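Local coordinates for Ycf48-like protein (Thermosynechococcus elongatus, PDB 5OJ5) that probably assists the early assembly of photosystem II and the replacement of photodamaged D1, and binds the C-terminal extension of D1, at residues Leu59-Gly73 against Tyr100-Ile114. Sequence-based numbering, arbitrary orientation.
Sequences LDMSFIDRHHGWLVG and YRFNSVSFQGNEGWI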
# COMPACT_ATOMS: atom_id res chain seq x y z
N LEU A 59 -8.88 0.40 0.08
CA LEU A 59 -7.62 0.92 0.59
C LEU A 59 -6.55 -0.12 0.82
O LEU A 59 -5.36 0.22 0.81
CB LEU A 59 -7.86 1.73 1.84
CG LEU A 59 -8.78 2.95 1.63
CD1 LEU A 59 -9.04 3.62 2.98
CD2 LEU A 59 -8.11 3.94 0.66
N ASP A 60 -6.90 -1.37 1.10
CA ASP A 60 -5.88 -2.37 1.40
C ASP A 60 -6.44 -3.76 1.19
O ASP A 60 -7.66 -3.97 1.13
CB ASP A 60 -5.32 -2.18 2.81
CG ASP A 60 -3.94 -2.79 3.00
OD1 ASP A 60 -3.23 -3.09 1.98
OD2 ASP A 60 -3.56 -2.95 4.17
N MET A 61 -5.54 -4.74 1.13
CA MET A 61 -5.87 -6.13 0.87
C MET A 61 -4.80 -7.01 1.49
O MET A 61 -3.63 -6.67 1.44
CB MET A 61 -5.99 -6.34 -0.65
CG MET A 61 -6.35 -7.75 -1.10
SD MET A 61 -6.28 -8.01 -2.88
CE MET A 61 -7.51 -6.87 -3.47
N SER A 62 -5.21 -8.17 2.02
CA SER A 62 -4.26 -9.14 2.56
C SER A 62 -4.82 -10.54 2.44
O SER A 62 -6.05 -10.73 2.57
CB SER A 62 -3.94 -8.79 4.02
OG SER A 62 -2.91 -9.62 4.55
N PHE A 63 -3.95 -11.51 2.20
CA PHE A 63 -4.34 -12.89 2.02
C PHE A 63 -3.90 -13.77 3.19
O PHE A 63 -2.79 -13.66 3.71
CB PHE A 63 -3.80 -13.45 0.70
CG PHE A 63 -4.68 -13.10 -0.48
CD1 PHE A 63 -5.62 -14.00 -0.97
CD2 PHE A 63 -4.61 -11.87 -1.06
CE1 PHE A 63 -6.47 -13.67 -2.01
CE2 PHE A 63 -5.48 -11.53 -2.12
CZ PHE A 63 -6.41 -12.43 -2.57
N ILE A 64 -4.78 -14.70 3.56
CA ILE A 64 -4.44 -15.79 4.46
C ILE A 64 -3.56 -16.81 3.77
O ILE A 64 -2.57 -17.29 4.32
CB ILE A 64 -5.75 -16.45 4.93
CG1 ILE A 64 -6.52 -15.46 5.82
CG2 ILE A 64 -5.47 -17.76 5.67
CD1 ILE A 64 -7.97 -15.49 5.83
N ASP A 65 -3.95 -17.18 2.56
CA ASP A 65 -3.25 -18.17 1.76
C ASP A 65 -3.49 -17.78 0.31
O ASP A 65 -3.93 -16.67 0.01
CB ASP A 65 -3.67 -19.59 2.15
CG ASP A 65 -5.15 -19.84 1.94
OD1 ASP A 65 -5.76 -19.28 1.04
OD2 ASP A 65 -5.71 -20.70 2.63
N ARG A 66 -3.16 -18.66 -0.63
CA ARG A 66 -3.26 -18.28 -2.02
C ARG A 66 -4.71 -17.96 -2.44
O ARG A 66 -4.93 -17.17 -3.36
CB ARG A 66 -2.73 -19.45 -2.87
CG ARG A 66 -3.06 -19.39 -4.36
CD ARG A 66 -2.09 -20.21 -5.16
NE ARG A 66 -2.07 -19.86 -6.59
CZ ARG A 66 -1.24 -18.97 -7.15
NH1 ARG A 66 -0.37 -18.27 -6.43
NH2 ARG A 66 -1.31 -18.78 -8.47
N HIS A 67 -5.69 -18.58 -1.81
CA HIS A 67 -7.07 -18.44 -2.26
C HIS A 67 -7.94 -17.56 -1.40
O HIS A 67 -8.90 -16.95 -1.91
CB HIS A 67 -7.70 -19.83 -2.34
CG HIS A 67 -7.00 -20.68 -3.33
ND1 HIS A 67 -7.20 -20.59 -4.69
CD2 HIS A 67 -6.01 -21.58 -3.16
CE1 HIS A 67 -6.40 -21.44 -5.31
NE2 HIS A 67 -5.68 -22.07 -4.40
N HIS A 68 -7.64 -17.48 -0.12
CA HIS A 68 -8.54 -16.86 0.85
C HIS A 68 -7.94 -15.54 1.30
O HIS A 68 -6.83 -15.51 1.82
CB HIS A 68 -8.69 -17.80 2.05
CG HIS A 68 -9.74 -17.39 3.03
ND1 HIS A 68 -9.83 -17.96 4.29
CD2 HIS A 68 -10.78 -16.53 2.93
CE1 HIS A 68 -10.87 -17.45 4.92
NE2 HIS A 68 -11.46 -16.57 4.12
N GLY A 69 -8.68 -14.45 1.07
CA GLY A 69 -8.18 -13.15 1.43
C GLY A 69 -9.29 -12.17 1.69
O GLY A 69 -10.48 -12.46 1.52
N TRP A 70 -8.89 -10.96 2.10
CA TRP A 70 -9.78 -9.90 2.54
C TRP A 70 -9.31 -8.57 1.98
O TRP A 70 -8.10 -8.32 1.87
CB TRP A 70 -9.80 -9.82 4.08
CG TRP A 70 -10.48 -10.99 4.73
CD1 TRP A 70 -9.94 -12.20 5.02
CD2 TRP A 70 -11.85 -11.06 5.13
NE1 TRP A 70 -10.90 -13.04 5.56
CE2 TRP A 70 -12.07 -12.34 5.67
CE3 TRP A 70 -12.90 -10.14 5.11
CZ2 TRP A 70 -13.31 -12.74 6.19
CZ3 TRP A 70 -14.12 -10.56 5.67
CH2 TRP A 70 -14.30 -11.82 6.19
N LEU A 71 -10.27 -7.69 1.70
CA LEU A 71 -9.97 -6.31 1.36
C LEU A 71 -10.83 -5.39 2.21
O LEU A 71 -11.89 -5.79 2.73
CB LEU A 71 -10.11 -6.04 -0.14
CG LEU A 71 -11.48 -6.23 -0.81
CD1 LEU A 71 -12.44 -5.05 -0.48
CD2 LEU A 71 -11.33 -6.37 -2.32
N VAL A 72 -10.34 -4.16 2.37
CA VAL A 72 -10.99 -3.19 3.24
C VAL A 72 -10.94 -1.82 2.58
O VAL A 72 -10.06 -1.52 1.77
CB VAL A 72 -10.36 -3.11 4.65
CG1 VAL A 72 -10.43 -4.45 5.34
CG2 VAL A 72 -8.92 -2.59 4.60
N GLY A 73 -11.86 -0.93 3.00
CA GLY A 73 -11.79 0.44 2.53
C GLY A 73 -12.72 1.37 3.25
O GLY A 73 -13.06 1.18 4.43
N TYR A 100 -16.28 4.58 9.37
CA TYR A 100 -14.87 4.25 9.51
C TYR A 100 -14.18 4.09 8.17
O TYR A 100 -14.70 3.48 7.23
CB TYR A 100 -14.74 2.93 10.27
CG TYR A 100 -15.26 2.99 11.69
CD1 TYR A 100 -14.48 3.58 12.67
CD2 TYR A 100 -16.47 2.42 12.05
CE1 TYR A 100 -14.91 3.62 14.02
CE2 TYR A 100 -16.89 2.45 13.38
CZ TYR A 100 -16.10 3.05 14.37
OH TYR A 100 -16.47 3.13 15.68
N ARG A 101 -13.00 4.66 8.08
CA ARG A 101 -12.10 4.44 6.96
C ARG A 101 -11.18 3.31 7.38
O ARG A 101 -10.32 3.52 8.24
CB ARG A 101 -11.34 5.72 6.71
CG ARG A 101 -10.35 5.64 5.60
CD ARG A 101 -9.52 6.92 5.57
NE ARG A 101 -8.46 6.88 4.59
CZ ARG A 101 -8.59 7.19 3.30
NH1 ARG A 101 -9.75 7.65 2.79
NH2 ARG A 101 -7.53 7.10 2.50
N PHE A 102 -11.37 2.10 6.83
CA PHE A 102 -10.48 0.99 7.14
C PHE A 102 -9.25 1.13 6.26
O PHE A 102 -9.31 0.93 5.05
CB PHE A 102 -11.16 -0.36 6.90
CG PHE A 102 -12.28 -0.71 7.85
CD1 PHE A 102 -12.41 -0.21 9.12
CD2 PHE A 102 -13.19 -1.68 7.44
CE1 PHE A 102 -13.46 -0.63 9.94
CE2 PHE A 102 -14.18 -2.12 8.28
CZ PHE A 102 -14.32 -1.56 9.52
N ASN A 103 -8.14 1.55 6.89
CA ASN A 103 -6.92 1.96 6.23
C ASN A 103 -6.01 0.78 5.91
O ASN A 103 -5.16 0.89 5.02
CB ASN A 103 -6.14 2.94 7.20
CG ASN A 103 -6.69 4.27 7.29
OD1 ASN A 103 -7.21 4.82 6.33
ND2 ASN A 103 -6.52 4.84 8.46
N SER A 104 -6.10 -0.31 6.68
CA SER A 104 -5.06 -1.33 6.65
C SER A 104 -5.66 -2.64 7.11
O SER A 104 -6.40 -2.67 8.10
CB SER A 104 -3.92 -0.89 7.55
OG SER A 104 -2.88 -1.81 7.69
N VAL A 105 -5.30 -3.73 6.42
CA VAL A 105 -5.65 -5.08 6.83
C VAL A 105 -4.40 -5.93 6.67
O VAL A 105 -3.65 -5.78 5.69
CB VAL A 105 -6.83 -5.66 6.02
CG1 VAL A 105 -6.58 -5.66 4.49
CG2 VAL A 105 -7.23 -7.06 6.51
N SER A 106 -4.17 -6.84 7.62
CA SER A 106 -2.97 -7.68 7.55
C SER A 106 -3.26 -9.01 8.19
O SER A 106 -3.66 -9.05 9.36
CB SER A 106 -1.82 -6.99 8.25
OG SER A 106 -0.64 -7.77 8.24
N PHE A 107 -2.98 -10.08 7.46
CA PHE A 107 -3.06 -11.46 7.98
C PHE A 107 -1.67 -12.08 8.02
O PHE A 107 -0.81 -11.81 7.17
CB PHE A 107 -3.94 -12.33 7.07
CG PHE A 107 -5.41 -12.15 7.36
CD1 PHE A 107 -6.08 -13.04 8.21
CD2 PHE A 107 -6.14 -11.08 6.81
CE1 PHE A 107 -7.41 -12.89 8.51
CE2 PHE A 107 -7.52 -10.93 7.13
CZ PHE A 107 -8.13 -11.84 7.98
N GLN A 108 -1.50 -12.95 9.00
CA GLN A 108 -0.39 -13.92 9.01
C GLN A 108 -1.08 -15.25 9.31
O GLN A 108 -1.52 -15.49 10.44
CB GLN A 108 0.66 -13.56 10.04
CG GLN A 108 1.80 -14.57 10.11
CD GLN A 108 2.41 -14.82 8.75
OE1 GLN A 108 2.49 -15.98 8.30
NE2 GLN A 108 2.86 -13.79 8.11
N GLY A 109 -1.27 -16.05 8.28
CA GLY A 109 -2.15 -17.22 8.44
C GLY A 109 -3.54 -16.77 8.81
O GLY A 109 -4.05 -15.76 8.31
N ASN A 110 -4.19 -17.50 9.72
CA ASN A 110 -5.57 -17.19 10.10
C ASN A 110 -5.69 -16.01 11.05
O ASN A 110 -6.83 -15.63 11.37
CB ASN A 110 -6.27 -18.42 10.70
CG ASN A 110 -7.17 -19.17 9.67
OD1 ASN A 110 -7.31 -18.79 8.53
ND2 ASN A 110 -7.80 -20.21 10.14
N GLU A 111 -4.58 -15.44 11.53
CA GLU A 111 -4.65 -14.28 12.41
C GLU A 111 -4.65 -13.01 11.57
O GLU A 111 -3.72 -12.79 10.78
CB GLU A 111 -3.50 -14.24 13.40
CG GLU A 111 -3.76 -13.15 14.39
CD GLU A 111 -2.83 -13.19 15.59
OE1 GLU A 111 -1.66 -13.68 15.50
OE2 GLU A 111 -3.29 -12.77 16.73
N GLY A 112 -5.68 -12.18 11.73
CA GLY A 112 -5.81 -10.97 10.96
C GLY A 112 -6.19 -9.78 11.81
O GLY A 112 -6.79 -9.90 12.88
N TRP A 113 -5.86 -8.61 11.26
CA TRP A 113 -6.06 -7.35 11.94
C TRP A 113 -6.53 -6.31 10.93
O TRP A 113 -6.05 -6.30 9.78
CB TRP A 113 -4.74 -6.83 12.53
CG TRP A 113 -4.00 -7.79 13.40
CD1 TRP A 113 -3.25 -8.85 13.01
CD2 TRP A 113 -3.93 -7.75 14.83
NE1 TRP A 113 -2.70 -9.49 14.11
CE2 TRP A 113 -3.10 -8.83 15.23
CE3 TRP A 113 -4.46 -6.89 15.80
CZ2 TRP A 113 -2.80 -9.06 16.58
CZ3 TRP A 113 -4.17 -7.14 17.14
CH2 TRP A 113 -3.34 -8.21 17.50
N ILE A 114 -7.44 -5.44 11.35
CA ILE A 114 -7.86 -4.28 10.56
C ILE A 114 -7.76 -3.07 11.47
O ILE A 114 -8.17 -3.13 12.63
CB ILE A 114 -9.32 -4.42 10.08
CG1 ILE A 114 -9.45 -5.62 9.13
CG2 ILE A 114 -9.79 -3.14 9.39
CD1 ILE A 114 -10.91 -6.03 8.89
O HOH W 1 -1.39 -1.94 5.37
O HOH W 2 -0.25 -12.79 4.74
O HOH W 3 -0.80 -15.17 5.63
O HOH W 4 -8.71 -19.60 6.32
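Phe-107 sits where the contact is tightest, with Ile-64 on one face and Trp-70 packed against it. Ile-64 CD1 lies over that face, a CH-pi contact 4.1 Å from the ring centroid, while CA of Gly-112 closes the opposite face from within its own hairpin. The five-membered ring of Trp-70 runs almost parallel to the Phe-107 ring but is slid so far that overlap is slight; Trp-70 CD1 meets Phe-107 CE2 at 3.5 Å. Further along, Val-72 CG1 nestles against Val-105 CB and Ile-114 CD1, both 3.9 Å away.

Between strands 59-63 and 101-108 the bonds run from backbone N-H to side-chain oxygen. Ser-62 OG, swung anti to its own N (chi1 -174°), receives Phe-107 N at 2.9 Å. Asp-60 OD2 takes Val-105 N at 2.9 Å on its anti side, 28° out of the carboxylate plane, and a water links the same oxygen to Ser-104 OG, which is also bonded to Ile-147 N. The direct backbone bond, Phe-102 N to Gly-73 O (3.1 Å), comes from strand 69-73.

The solvent side is looser. Exposed Arg-101 lays its guanidinium face over Leu-59 CD1, which packs inward on Phe-102 O, and at the far turn a water bridges His-68 ND1 and Asn-110 OD1.

Two adjacent blades of the seven-bladed propeller meet here. Strands 59-63 and 101-108, each innermost in its four-stranded sheet, run side by side at 19°; strand 77-81 backs Trp-70 and Ile-114, strand 120-124 packs on Phe-102 and Phe-107, and strand 144-151 of the following sheet continues beyond Ser-106.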